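PDB 3LD2: putative acetyltransferase, which probably transfers an acyl group from acyl-coenzyme A to an acceptor, as a member of the GNAT acetyltransferase family. Local coordinates for residues V48-L51 and E52-W56; T55-E58 and Q59-P62; E119-R122 and R123-I126; V67-K70 and D71-I74; P39-L42 and S43-E46. All coordinates share one frame; numbering follows the deposited sequence.

Interaction 1: V48-L51 and E52-W56; sequences VVEL and ENKTW. With COA (coenzyme A), chain E.
T55 and L51 meet one turn apart near the C-terminal end of helix 45-55, in an i to i+4 side-chain-to-backbone contact beside the coenzyme A pocket. T55 OG1 donates to L51 O at 2.5 Å, from 33° off the carbonyl plane, and touches L51 CD1. The rotation that sets OG1 beside the backbone N (chi1 -51°) puts CG2 anti to that N, where it packs on the pantetheine arm, 3.5 Å from coenzyme A C7P. The spacing is that of an alpha-helix: E52 N bonds V48 O at 2.9 Å and N53 N bonds V49 O at 3.0 Å. In the GNAT fold this helix follows the first strand, here 35-39. V48 and E52 run side by side, V48 CG1 lying 3.4 Å from E52 OE1, while E52 OE2 receives a weak bond from W56 NE1. N53 ND2 lies 3.7 Å from V49 CG1 and is bonded to A68 O. On the exposed flank, E50 OE2 and K54 NZ form a long salt bridge of 3.7 Å.

Interaction 2: T55-E58 and Q59-P62; sequences TWSE and QNTP. With COA (coenzyme A), chain E.
S57 O is gripped by two backbone donors, N60 N at 2.9 Å and T61 N at 3.1 Å, which reach it from different directions and close the turn after helix 45-55. The side chain of N60 then folds back over the same turn. Its CG lies between the backbone N and the carbonyl carbon (chi1 58°), a rotation that brings both ends of the amide to the preceding residues. ND2 donates to T55 O at 3.0 Å, with the acceptor almost in the amide plane, and OD1 accepts from S57 N at 3.1 Å, although this donor lies above the plane of the amide carbonyl. W56 presents its ring edge to the same oxygen, CE3 being 3.2 Å from OD1, with ring and amide planes close to perpendicular (87°). The indole also meets the coenzyme edge-on, CH2 lying 3.6 Å from coenzyme A S1P, and N60 ND2 approaches C6P at 3.3 Å. This loop thus lines the pantetheine end of the coenzyme A site of the GNAT fold, next to N153. Because both amide atoms are bonded to backbone on the two sides of W56, N60 has little freedom to rotate, and the wall beside the thiol is probably held firmly.

Interaction 3: E119-R122 and R123-I126; sequences EKER and RKGI. With COA (coenzyme A), chain E.
The loop between strand 110-117 and helix 126-138 is the pyrophosphate-binding loop of the GNAT fold, and E121 and K124 tie its two halves together. K124 NZ donates to E121 OE1 in a 3.0 Å salt bridge, meeting the oxygen from above the carboxylate plane. E121 CB also rests on I126 CD1 at 3.8 Å. Between these contacts the backbone turns its N-H groups to the coenzyme: R123 N bonds O4A at 2.6 Å and G125 N bonds O1A at 2.7 Å, one oxygen on each phosphorus. R123 bends at chi2 and chi3 and lays its guanidinium against the adenine, C4A lying over the centre of the guanidinium, 3.6 Å from its plane. Its NE and NH2 donate to O9A and O8A of the 3'-phosphate, the latter bond 2.8 Å long. R122, bonded through NE to V117 O, has coenzyme A C7P over one guanidinium face and E119 CA over the opposite one. R122, G125 (the helix N-cap) and G127 match the GNAT coenzyme A motif R/Q-x-x-G-x-G/A, whose backbone N-H groups face the pyrophosphate.

Interaction 4: V67-K70 and D71-I74; sequences VASK and DQII
S69 and Q72 exchange two hydrogen bonds where the chain enters helix 70-77. S69 OG accepts from Q72 N at 3.1 Å, and Q72 OE1 accepts from S69 N at 3.0 Å. The serine hydroxyl reaches its donor because OG is turned between the backbone N and the carbonyl carbon (chi1 63°); the glutamine returns because its chain bends at chi2 (-111°). The returning N-H meets OE1 28° off the plane of the amide carbonyl, and the same oxygen also touches A68 CB at 3.6 Å. Among backbone bonds, I73 N donates to S69 O and I74 N to K70 O, both at 3.0 Å, so the helical repeat is established at once. The apolar contact is lighter: I74 CD1 lies 4.0 Å from K70 CG, the two chains crossing at a slant. K70 sends NZ to E46 in a salt bridge, while I73 packs on I45, V49 and E52 of helix 45-55. The reciprocal pair of S69 and Q72 is a capping box at the N-terminus of a helix.

Interaction 5: P39-L42 and S43-E46; sequences PMLL and SDIE
M40, a selenomethionine, carries the apolar side of the turn that leads from strand 35-39 into helix 45-55, the first strand-to-helix connection of the GNAT fold. From CB its chain runs out with CG anti to the backbone N (chi1 -175°), and CG passes D44 CB at 3.9 Å, the two side chains sliding past each other in opposite directions. SE comes next and packs on V48, one turn further along the helix. The chain then bends at chi3 (74°) and places the terminal CE 3.8 Å from I45 CG1 and 4.1 Å from I45 CD1; the M40 and I45 side chains cross at about a right angle. F77, F83 and V85 also touch this side chain, so it bridges helix 70-77 and strand 82-88 as well.

The polar side of the turn is held by D44. Its OD2 accepts from L41 N at 3.2 Å, met from above the carboxylate plane, while its backbone N donates back to L41 O at 2.8 Å. The two bonds run in opposite senses between the same pair of residues and fix the turn at L41. OD1 of D44 makes a salt bridge with K87, which probably favours the charged carboxylate. The L41 side chain touches S43 too, its CD1 lying 3.8 Å from S43 OG.

How the interactions relate
Interactions 5, 1 and 2 follow one another along the chain, from the start of helix 45-55 to the loop beyond its end, and interactions 1 and 2 share T55 and W56. Interaction 4 packs against this helix: V49 CG2 lies 3.6 Å from S69 C, I73 CG2 lies 3.9 Å from I45 CG2 of interaction 5, and W56 CD1 packs on V67 CG2. Interactions 1, 2 and 3 all touch coenzyme A, the first two around its pantetheine arm and thiol, the third chiefly at its phosphates and adenine. T55 CG2 touches R122 NH2 at 3.6 Å, joining the two regions. Interactions 3 and 5 stay about 13 Å apart at their nearest atoms.

Interaction 1: V48-L51 and E52-W56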
# COMPACT_ATOMS: atom_id res chain seq x y z
N VAL A 48 4.69 6.05 -11.74
CA VAL A 48 4.17 5.78 -10.40
C VAL A 48 3.32 6.96 -9.88
O VAL A 48 2.20 6.78 -9.42
CB VAL A 48 5.34 5.44 -9.42
CG1 VAL A 48 4.87 5.46 -7.99
CG2 VAL A 48 5.95 4.10 -9.79
N VAL A 49 3.85 8.17 -9.99
CA VAL A 49 3.06 9.37 -9.73
C VAL A 49 1.69 9.40 -10.46
O VAL A 49 0.65 9.56 -9.83
CB VAL A 49 3.85 10.65 -10.01
CG1 VAL A 49 2.93 11.88 -9.95
CG2 VAL A 49 4.98 10.78 -9.01
N GLU A 50 1.71 9.24 -11.78
CA GLU A 50 0.49 9.23 -12.58
C GLU A 50 -0.47 8.16 -12.14
O GLU A 50 -1.67 8.40 -12.01
CB GLU A 50 0.83 8.98 -14.05
CG GLU A 50 1.03 10.25 -14.87
CD GLU A 50 -0.26 11.09 -15.02
OE1 GLU A 50 -0.27 12.20 -14.44
OE2 GLU A 50 -1.23 10.66 -15.70
N LEU A 51 0.05 6.96 -11.92
CA LEU A 51 -0.78 5.84 -11.51
C LEU A 51 -1.44 6.10 -10.16
O LEU A 51 -2.62 5.81 -9.96
CB LEU A 51 0.04 4.56 -11.46
CG LEU A 51 -0.57 3.39 -10.68
CD1 LEU A 51 -2.01 3.12 -11.11
CD2 LEU A 51 0.24 2.17 -10.88
N GLU A 52 -0.68 6.65 -9.22
CA GLU A 52 -1.19 6.80 -7.88
C GLU A 52 -2.26 7.84 -7.88
O GLU A 52 -3.28 7.72 -7.19
CB GLU A 52 -0.08 7.18 -6.91
CG GLU A 52 0.44 5.99 -6.16
CD GLU A 52 1.54 6.34 -5.21
OE1 GLU A 52 2.63 5.80 -5.42
OE2 GLU A 52 1.34 7.17 -4.28
N ASN A 53 -2.02 8.89 -8.67
CA ASN A 53 -2.91 10.02 -8.67
C ASN A 53 -4.20 9.69 -9.44
O ASN A 53 -5.19 10.41 -9.31
CB ASN A 53 -2.22 11.26 -9.21
CG ASN A 53 -1.32 11.94 -8.18
OD1 ASN A 53 -1.43 11.71 -6.98
ND2 ASN A 53 -0.43 12.81 -8.64
N LYS A 54 -4.20 8.61 -10.21
CA LYS A 54 -5.44 8.16 -10.84
C LYS A 54 -6.16 7.23 -9.89
O LYS A 54 -7.35 6.97 -10.04
CB LYS A 54 -5.20 7.41 -12.17
CG LYS A 54 -4.64 8.25 -13.32
CD LYS A 54 -3.96 7.39 -14.39
CE LYS A 54 -3.20 8.25 -15.41
NZ LYS A 54 -3.00 7.54 -16.71
N THR A 55 -5.41 6.72 -8.91
CA THR A 55 -5.91 5.70 -7.99
C THR A 55 -6.53 6.23 -6.68
O THR A 55 -7.46 5.63 -6.15
CB THR A 55 -4.80 4.71 -7.62
OG1 THR A 55 -4.18 4.22 -8.81
CG2 THR A 55 -5.37 3.54 -6.83
N TRP A 56 -6.00 7.31 -6.13
CA TRP A 56 -6.44 7.74 -4.80
C TRP A 56 -7.67 8.62 -4.87
O TRP A 56 -7.72 9.60 -5.62
CB TRP A 56 -5.31 8.43 -4.01
CG TRP A 56 -4.07 7.58 -3.90
CD1 TRP A 56 -2.84 7.86 -4.42
CD2 TRP A 56 -3.95 6.30 -3.25
NE1 TRP A 56 -1.96 6.84 -4.14
CE2 TRP A 56 -2.61 5.87 -3.42
CE3 TRP A 56 -4.83 5.49 -2.53
CZ2 TRP A 56 -2.15 4.66 -2.91
CZ3 TRP A 56 -4.36 4.28 -2.02
CH2 TRP A 56 -3.03 3.88 -2.22
N1A COA E . -14.65 -7.22 -5.28
C2A COA E . -14.62 -8.47 -4.49
N3A COA E . -13.29 -9.06 -4.12
C4A COA E . -12.06 -8.39 -4.51
C5A COA E . -12.10 -7.13 -5.27
C6A COA E . -13.42 -6.54 -5.67
N6A COA E . -13.40 -5.30 -6.43
N7A COA E . -10.74 -6.65 -5.54
C8A COA E . -9.86 -7.61 -4.92
N9A COA E . -10.68 -8.63 -4.21
C1B COA E . -10.02 -9.78 -3.88
C2B COA E . -10.44 -11.20 -4.19
O2B COA E . -11.73 -11.72 -4.02
C3B COA E . -9.24 -11.97 -4.51
O3B COA E . -9.26 -13.28 -5.00
P3B COA E . -9.85 -13.49 -6.56
O7A COA E . -9.26 -14.96 -7.03
O8A COA E . -11.51 -13.54 -6.59
O9A COA E . -9.45 -12.42 -7.45
C4B COA E . -8.07 -11.00 -4.44
O4B COA E . -8.58 -9.66 -4.10
C5B COA E . -6.67 -11.10 -4.92
O5B COA E . -6.98 -10.32 -6.06
P1A COA E . -5.96 -9.34 -6.90
O1A COA E . -6.31 -9.48 -8.51
O2A COA E . -4.60 -9.75 -6.60
O3A COA E . -6.19 -7.79 -6.43
P2A COA E . -5.87 -6.48 -7.36
O4A COA E . -7.18 -6.18 -8.33
O5A COA E . -4.68 -6.67 -8.18
O6A COA E . -5.71 -5.18 -6.37
CBP COA E . -6.26 -3.69 -4.69
CCP COA E . -6.37 -5.16 -5.14
CDP COA E . -4.75 -3.36 -4.57
CEP COA E . -7.01 -3.46 -3.35
CAP COA E . -6.86 -2.80 -5.81
OAP COA E . -8.26 -2.81 -5.83
C9P COA E . -6.45 -1.35 -5.57
O9P COA E . -5.70 -0.85 -6.35
N8P COA E . -7.40 -0.45 -4.95
C7P COA E . -7.20 0.94 -5.29
C6P COA E . -6.92 1.79 -4.05
C5P COA E . -6.23 0.97 -2.96
O5P COA E . -5.08 0.72 -3.06
N4P COA E . -6.94 0.59 -1.75
C3P COA E . -6.22 0.38 -0.48
C2P COA E . -4.75 -0.03 -0.62
S1P COA E . -3.72 1.26 0.18

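Interaction 2: T55-E58 and Q59-P62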
# COMPACT_ATOMS: atom_id res chain seq x y z
N THR A 55 -5.41 6.72 -8.91
CA THR A 55 -5.91 5.70 -7.99
C THR A 55 -6.53 6.23 -6.68
O THR A 55 -7.46 5.63 -6.15
CB THR A 55 -4.80 4.71 -7.62
OG1 THR A 55 -4.18 4.22 -8.81
CG2 THR A 55 -5.37 3.54 -6.83
N TRP A 56 -6.00 7.31 -6.13
CA TRP A 56 -6.44 7.74 -4.80
C TRP A 56 -7.67 8.62 -4.87
O TRP A 56 -7.72 9.60 -5.62
CB TRP A 56 -5.31 8.43 -4.01
CG TRP A 56 -4.07 7.58 -3.90
CD1 TRP A 56 -2.84 7.86 -4.42
CD2 TRP A 56 -3.95 6.30 -3.25
NE1 TRP A 56 -1.96 6.84 -4.14
CE2 TRP A 56 -2.61 5.87 -3.42
CE3 TRP A 56 -4.83 5.49 -2.53
CZ2 TRP A 56 -2.15 4.66 -2.91
CZ3 TRP A 56 -4.36 4.28 -2.02
CH2 TRP A 56 -3.03 3.88 -2.22
N SER A 57 -8.68 8.25 -4.09
CA SER A 57 -9.93 8.99 -4.02
C SER A 57 -10.34 9.06 -2.56
O SER A 57 -9.79 8.34 -1.73
CB SER A 57 -11.02 8.29 -4.82
OG SER A 57 -11.13 6.93 -4.45
N GLU A 58 -11.30 9.94 -2.28
CA GLU A 58 -11.86 10.08 -0.95
C GLU A 58 -12.52 8.79 -0.51
O GLU A 58 -12.91 8.66 0.65
CB GLU A 58 -12.89 11.21 -0.92
CG GLU A 58 -12.25 12.58 -1.12
CD GLU A 58 -13.17 13.72 -0.79
OE1 GLU A 58 -14.22 13.83 -1.45
OE2 GLU A 58 -12.82 14.52 0.13
N GLN A 59 -12.62 7.84 -1.42
CA GLN A 59 -13.14 6.52 -1.05
C GLN A 59 -12.06 5.62 -0.39
O GLN A 59 -12.38 4.70 0.35
CB GLN A 59 -13.76 5.83 -2.28
CG GLN A 59 -14.58 4.57 -1.99
CD GLN A 59 -16.02 4.88 -1.56
OE1 GLN A 59 -16.28 5.87 -0.86
NE2 GLN A 59 -16.96 4.03 -1.99
N ASN A 60 -10.77 5.87 -0.64
CA ASN A 60 -9.74 4.96 -0.13
C ASN A 60 -8.65 5.61 0.72
O ASN A 60 -7.81 4.91 1.27
CB ASN A 60 -9.11 4.14 -1.26
CG ASN A 60 -8.48 5.01 -2.34
OD1 ASN A 60 -7.90 6.05 -2.05
ND2 ASN A 60 -8.62 4.59 -3.59
N THR A 61 -8.67 6.94 0.82
CA THR A 61 -7.72 7.64 1.68
C THR A 61 -8.40 8.88 2.29
O THR A 61 -9.26 9.48 1.66
CB THR A 61 -6.46 8.05 0.87
OG1 THR A 61 -5.63 8.88 1.68
CG2 THR A 61 -6.83 8.84 -0.38
N PRO A 62 -8.02 9.28 3.53
CA PRO A 62 -8.59 10.47 4.18
C PRO A 62 -7.73 11.72 4.00
O PRO A 62 -8.15 12.82 4.38
CB PRO A 62 -8.60 10.10 5.66
CG PRO A 62 -7.85 8.78 5.78
CD PRO A 62 -7.20 8.49 4.46
N1A COA E . -14.65 -7.22 -5.28
C2A COA E . -14.62 -8.47 -4.49
N3A COA E . -13.29 -9.06 -4.12
C4A COA E . -12.06 -8.39 -4.51
C5A COA E . -12.10 -7.13 -5.27
C6A COA E . -13.42 -6.54 -5.67
N6A COA E . -13.40 -5.30 -6.43
N7A COA E . -10.74 -6.65 -5.54
C8A COA E . -9.86 -7.61 -4.92
N9A COA E . -10.68 -8.63 -4.21
C1B COA E . -10.02 -9.78 -3.88
C2B COA E . -10.44 -11.20 -4.19
O2B COA E . -11.73 -11.72 -4.02
C3B COA E . -9.24 -11.97 -4.51
O3B COA E . -9.26 -13.28 -5.00
P3B COA E . -9.85 -13.49 -6.56
O7A COA E . -9.26 -14.96 -7.03
O8A COA E . -11.51 -13.54 -6.59
O9A COA E . -9.45 -12.42 -7.45
C4B COA E . -8.07 -11.00 -4.44
O4B COA E . -8.58 -9.66 -4.10
C5B COA E . -6.67 -11.10 -4.92
O5B COA E . -6.98 -10.32 -6.06
P1A COA E . -5.96 -9.34 -6.90
O1A COA E . -6.31 -9.48 -8.51
O2A COA E . -4.60 -9.75 -6.60
O3A COA E . -6.19 -7.79 -6.43
P2A COA E . -5.87 -6.48 -7.36
O4A COA E . -7.18 -6.18 -8.33
O5A COA E . -4.68 -6.67 -8.18
O6A COA E . -5.71 -5.18 -6.37
CBP COA E . -6.26 -3.69 -4.69
CCP COA E . -6.37 -5.16 -5.14
CDP COA E . -4.75 -3.36 -4.57
CEP COA E . -7.01 -3.46 -3.35
CAP COA E . -6.86 -2.80 -5.81
OAP COA E . -8.26 -2.81 -5.83
C9P COA E . -6.45 -1.35 -5.57
O9P COA E . -5.70 -0.85 -6.35
N8P COA E . -7.40 -0.45 -4.95
C7P COA E . -7.20 0.94 -5.29
C6P COA E . -6.92 1.79 -4.05
C5P COA E . -6.23 0.97 -2.96
O5P COA E . -5.08 0.72 -3.06
N4P COA E . -6.94 0.59 -1.75
C3P COA E . -6.22 0.38 -0.48
C2P COA E . -4.75 -0.03 -0.62
S1P COA E . -3.72 1.26 0.18

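Interaction 3: E119-R122 and R123-I126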
# COMPACT_ATOMS: atom_id res chain seq x y z
N GLU A 119 -6.69 0.48 -12.24
CA GLU A 119 -8.09 0.08 -12.33
C GLU A 119 -8.42 -0.96 -13.41
O GLU A 119 -9.04 -1.98 -13.13
CB GLU A 119 -8.94 1.32 -12.56
CG GLU A 119 -10.38 1.03 -12.92
CD GLU A 119 -11.29 2.09 -12.34
OE1 GLU A 119 -11.72 2.98 -13.11
OE2 GLU A 119 -11.53 2.04 -11.11
N LYS A 120 -7.99 -0.70 -14.64
CA LYS A 120 -8.26 -1.62 -15.75
C LYS A 120 -7.55 -2.97 -15.59
O LYS A 120 -7.97 -3.97 -16.16
CB LYS A 120 -7.90 -0.98 -17.09
CG LYS A 120 -7.98 0.53 -17.06
CD LYS A 120 -8.88 1.14 -18.15
CE LYS A 120 -10.26 1.51 -17.59
NZ LYS A 120 -11.03 2.39 -18.52
N GLU A 121 -6.50 -2.99 -14.78
CA GLU A 121 -5.71 -4.20 -14.61
C GLU A 121 -6.08 -5.01 -13.36
O GLU A 121 -5.48 -6.07 -13.13
CB GLU A 121 -4.21 -3.85 -14.59
CG GLU A 121 -3.73 -3.03 -15.81
CD GLU A 121 -3.90 -3.80 -17.12
OE1 GLU A 121 -4.00 -5.05 -17.06
OE2 GLU A 121 -3.92 -3.16 -18.20
N ARG A 122 -7.06 -4.55 -12.57
CA ARG A 122 -7.44 -5.22 -11.31
C ARG A 122 -8.07 -6.59 -11.51
O ARG A 122 -8.46 -6.94 -12.63
CB ARG A 122 -8.38 -4.36 -10.46
CG ARG A 122 -7.64 -3.29 -9.67
CD ARG A 122 -8.55 -2.22 -9.10
NE ARG A 122 -7.81 -0.97 -9.00
CZ ARG A 122 -8.35 0.21 -8.72
NH1 ARG A 122 -9.65 0.29 -8.49
NH2 ARG A 122 -7.60 1.30 -8.66
N ARG A 123 -8.16 -7.36 -10.43
CA ARG A 123 -8.76 -8.70 -10.47
C ARG A 123 -8.01 -9.69 -11.34
O ARG A 123 -8.58 -10.72 -11.72
CB ARG A 123 -10.20 -8.67 -10.99
CG ARG A 123 -11.23 -8.43 -9.93
CD ARG A 123 -10.71 -8.84 -8.58
NE ARG A 123 -11.30 -10.07 -8.08
CZ ARG A 123 -12.57 -10.17 -7.69
NH1 ARG A 123 -13.34 -9.10 -7.79
NH2 ARG A 123 -13.05 -11.32 -7.20
N LYS A 124 -6.75 -9.39 -11.64
CA LYS A 124 -5.94 -10.30 -12.43
C LYS A 124 -4.78 -10.93 -11.67
O LYS A 124 -3.92 -11.55 -12.28
CB LYS A 124 -5.39 -9.59 -13.67
CG LYS A 124 -6.47 -8.94 -14.53
CD LYS A 124 -5.88 -8.36 -15.80
CE LYS A 124 -6.85 -7.37 -16.45
NZ LYS A 124 -6.38 -6.82 -17.76
N GLY A 125 -4.75 -10.78 -10.35
CA GLY A 125 -3.69 -11.36 -9.53
C GLY A 125 -2.49 -10.47 -9.22
O GLY A 125 -1.57 -10.90 -8.52
N ILE A 126 -2.49 -9.24 -9.73
CA ILE A 126 -1.36 -8.32 -9.55
C ILE A 126 -1.15 -7.91 -8.09
O ILE A 126 -0.01 -7.92 -7.58
CB ILE A 126 -1.49 -7.05 -10.41
CG1 ILE A 126 -1.32 -7.38 -11.89
CG2 ILE A 126 -0.48 -6.00 -9.97
CD1 ILE A 126 -1.87 -6.30 -12.82
N1A COA E . -14.65 -7.22 -5.28
C2A COA E . -14.62 -8.47 -4.49
N3A COA E . -13.29 -9.06 -4.12
C4A COA E . -12.06 -8.39 -4.51
C5A COA E . -12.10 -7.13 -5.27
C6A COA E . -13.42 -6.54 -5.67
N6A COA E . -13.40 -5.30 -6.43
N7A COA E . -10.74 -6.65 -5.54
C8A COA E . -9.86 -7.61 -4.92
N9A COA E . -10.68 -8.63 -4.21
C1B COA E . -10.02 -9.78 -3.88
C2B COA E . -10.44 -11.20 -4.19
O2B COA E . -11.73 -11.72 -4.02
C3B COA E . -9.24 -11.97 -4.51
O3B COA E . -9.26 -13.28 -5.00
P3B COA E . -9.85 -13.49 -6.56
O7A COA E . -9.26 -14.96 -7.03
O8A COA E . -11.51 -13.54 -6.59
O9A COA E . -9.45 -12.42 -7.45
C4B COA E . -8.07 -11.00 -4.44
O4B COA E . -8.58 -9.66 -4.10
C5B COA E . -6.67 -11.10 -4.92
O5B COA E . -6.98 -10.32 -6.06
P1A COA E . -5.96 -9.34 -6.90
O1A COA E . -6.31 -9.48 -8.51
O2A COA E . -4.60 -9.75 -6.60
O3A COA E . -6.19 -7.79 -6.43
P2A COA E . -5.87 -6.48 -7.36
O4A COA E . -7.18 -6.18 -8.33
O5A COA E . -4.68 -6.67 -8.18
O6A COA E . -5.71 -5.18 -6.37
CBP COA E . -6.26 -3.69 -4.69
CCP COA E . -6.37 -5.16 -5.14
CDP COA E . -4.75 -3.36 -4.57
CEP COA E . -7.01 -3.46 -3.35
CAP COA E . -6.86 -2.80 -5.81
OAP COA E . -8.26 -2.81 -5.83
C9P COA E . -6.45 -1.35 -5.57
O9P COA E . -5.70 -0.85 -6.35
N8P COA E . -7.40 -0.45 -4.95
C7P COA E . -7.20 0.94 -5.29
C6P COA E . -6.92 1.79 -4.05
C5P COA E . -6.23 0.97 -2.96
O5P COA E . -5.08 0.72 -3.06
N4P COA E . -6.94 0.59 -1.75
C3P COA E . -6.22 0.38 -0.48
C2P COA E . -4.75 -0.03 -0.62
S1P COA E . -3.72 1.26 0.18

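Interaction 4: V67-K70 and D71-I74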
# COMPACT_ATOMS: atom_id res chain seq x y z
N VAL A 67 -2.43 13.10 -3.50
CA VAL A 67 -1.46 12.68 -2.51
C VAL A 67 -0.03 12.51 -3.07
O VAL A 67 0.94 12.59 -2.33
CB VAL A 67 -1.90 11.37 -1.83
CG1 VAL A 67 -3.42 11.33 -1.72
CG2 VAL A 67 -1.42 10.18 -2.64
N ALA A 68 0.12 12.29 -4.38
CA ALA A 68 1.43 11.98 -4.93
C ALA A 68 2.02 13.12 -5.75
O ALA A 68 1.31 13.90 -6.36
CB ALA A 68 1.39 10.71 -5.76
N SER A 69 3.35 13.21 -5.72
CA SER A 69 4.08 14.13 -6.57
C SER A 69 5.47 13.55 -6.76
O SER A 69 5.90 12.70 -5.98
CB SER A 69 4.16 15.51 -5.93
OG SER A 69 4.88 15.46 -4.71
N LYS A 70 6.17 14.00 -7.80
CA LYS A 70 7.51 13.52 -8.12
C LYS A 70 8.41 13.68 -6.90
O LYS A 70 9.12 12.77 -6.51
CB LYS A 70 8.08 14.31 -9.30
CG LYS A 70 9.39 13.79 -9.87
CD LYS A 70 9.92 14.75 -10.97
CE LYS A 70 11.33 14.39 -11.42
NZ LYS A 70 11.36 13.23 -12.37
N ASP A 71 8.34 14.84 -6.28
CA ASP A 71 9.20 15.13 -5.16
C ASP A 71 8.82 14.43 -3.87
O ASP A 71 9.69 14.12 -3.06
CB ASP A 71 9.26 16.63 -4.94
CG ASP A 71 10.38 17.25 -5.72
OD1 ASP A 71 11.45 17.46 -5.11
OD2 ASP A 71 10.19 17.50 -6.95
N GLN A 72 7.53 14.19 -3.67
CA GLN A 72 7.12 13.41 -2.52
C GLN A 72 7.68 12.01 -2.66
O GLN A 72 8.18 11.44 -1.70
CB GLN A 72 5.59 13.43 -2.36
CG GLN A 72 4.99 12.33 -1.47
CD GLN A 72 4.17 11.31 -2.27
OE1 GLN A 72 4.09 11.41 -3.49
NE2 GLN A 72 3.57 10.35 -1.58
N ILE A 73 7.67 11.48 -3.88
CA ILE A 73 8.10 10.10 -4.10
C ILE A 73 9.61 9.95 -3.95
O ILE A 73 10.10 8.94 -3.44
CB ILE A 73 7.65 9.56 -5.47
CG1 ILE A 73 6.12 9.49 -5.53
CG2 ILE A 73 8.25 8.19 -5.75
CD1 ILE A 73 5.53 8.29 -4.86
N ILE A 74 10.35 10.97 -4.38
CA ILE A 74 11.80 10.97 -4.24
C ILE A 74 12.18 11.07 -2.76
O ILE A 74 13.07 10.35 -2.29
CB ILE A 74 12.43 12.14 -5.02
CG1 ILE A 74 12.20 11.96 -6.53
CG2 ILE A 74 13.91 12.26 -4.71
CD1 ILE A 74 12.37 13.24 -7.31

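Interaction 5: P39-L42 and S43-E46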
# COMPACT_ATOMS: atom_id res chain seq x y z
N PRO A 39 12.17 -4.11 -8.72
CA PRO A 39 12.47 -2.92 -7.91
C PRO A 39 12.13 -1.66 -8.69
O PRO A 39 12.37 -1.60 -9.89
CB PRO A 39 13.99 -3.00 -7.72
CG PRO A 39 14.36 -4.41 -8.03
CD PRO A 39 13.35 -4.96 -8.96
N MSE A 40 11.60 -0.64 -8.03
CA MSE A 40 11.28 0.60 -8.74
C MSE A 40 12.55 1.37 -9.15
O MSE A 40 13.49 1.51 -8.37
CB MSE A 40 10.37 1.49 -7.88
CG MSE A 40 9.90 2.74 -8.61
SE MSE A 40 9.01 4.12 -7.49
CE MSE A 40 10.55 4.89 -6.52
N LEU A 41 12.56 1.87 -10.38
CA LEU A 41 13.67 2.65 -10.90
C LEU A 41 13.42 4.13 -10.73
O LEU A 41 12.27 4.59 -10.71
CB LEU A 41 13.85 2.42 -12.39
CG LEU A 41 14.31 1.06 -12.86
CD1 LEU A 41 14.21 1.04 -14.35
CD2 LEU A 41 15.72 0.80 -12.36
N LEU A 42 14.50 4.88 -10.65
CA LEU A 42 14.39 6.30 -10.53
C LEU A 42 13.61 6.77 -11.74
O LEU A 42 12.79 7.67 -11.66
CB LEU A 42 15.78 6.92 -10.54
CG LEU A 42 16.04 8.00 -9.50
CD1 LEU A 42 16.15 7.34 -8.16
CD2 LEU A 42 17.33 8.74 -9.84
N SER A 43 13.87 6.13 -12.88
CA SER A 43 13.22 6.54 -14.13
C SER A 43 11.73 6.11 -14.22
O SER A 43 11.03 6.55 -15.12
CB SER A 43 14.01 6.09 -15.37
OG SER A 43 14.05 4.68 -15.52
N ASP A 44 11.29 5.26 -13.29
CA ASP A 44 9.88 4.84 -13.21
C ASP A 44 8.98 5.83 -12.47
O ASP A 44 7.76 5.67 -12.46
CB ASP A 44 9.76 3.51 -12.47
CG ASP A 44 10.11 2.32 -13.32
OD1 ASP A 44 10.05 2.43 -14.56
OD2 ASP A 44 10.43 1.27 -12.72
N ILE A 45 9.57 6.83 -11.82
CA ILE A 45 8.80 7.65 -10.88
C ILE A 45 7.67 8.47 -11.51
O ILE A 45 6.65 8.71 -10.87
CB ILE A 45 9.73 8.56 -10.04
CG1 ILE A 45 10.54 7.71 -9.05
CG2 ILE A 45 8.92 9.64 -9.33
CD1 ILE A 45 11.58 8.50 -8.28
N GLU A 46 7.86 8.93 -12.74
CA GLU A 46 6.84 9.69 -13.45
C GLU A 46 5.57 8.87 -13.51
O GLU A 46 4.48 9.35 -13.23
CB GLU A 46 7.28 9.97 -14.89
CG GLU A 46 7.16 11.42 -15.30
CD GLU A 46 8.22 12.31 -14.63
OE1 GLU A 46 8.48 12.13 -13.41
OE2 GLU A 46 8.80 13.18 -15.33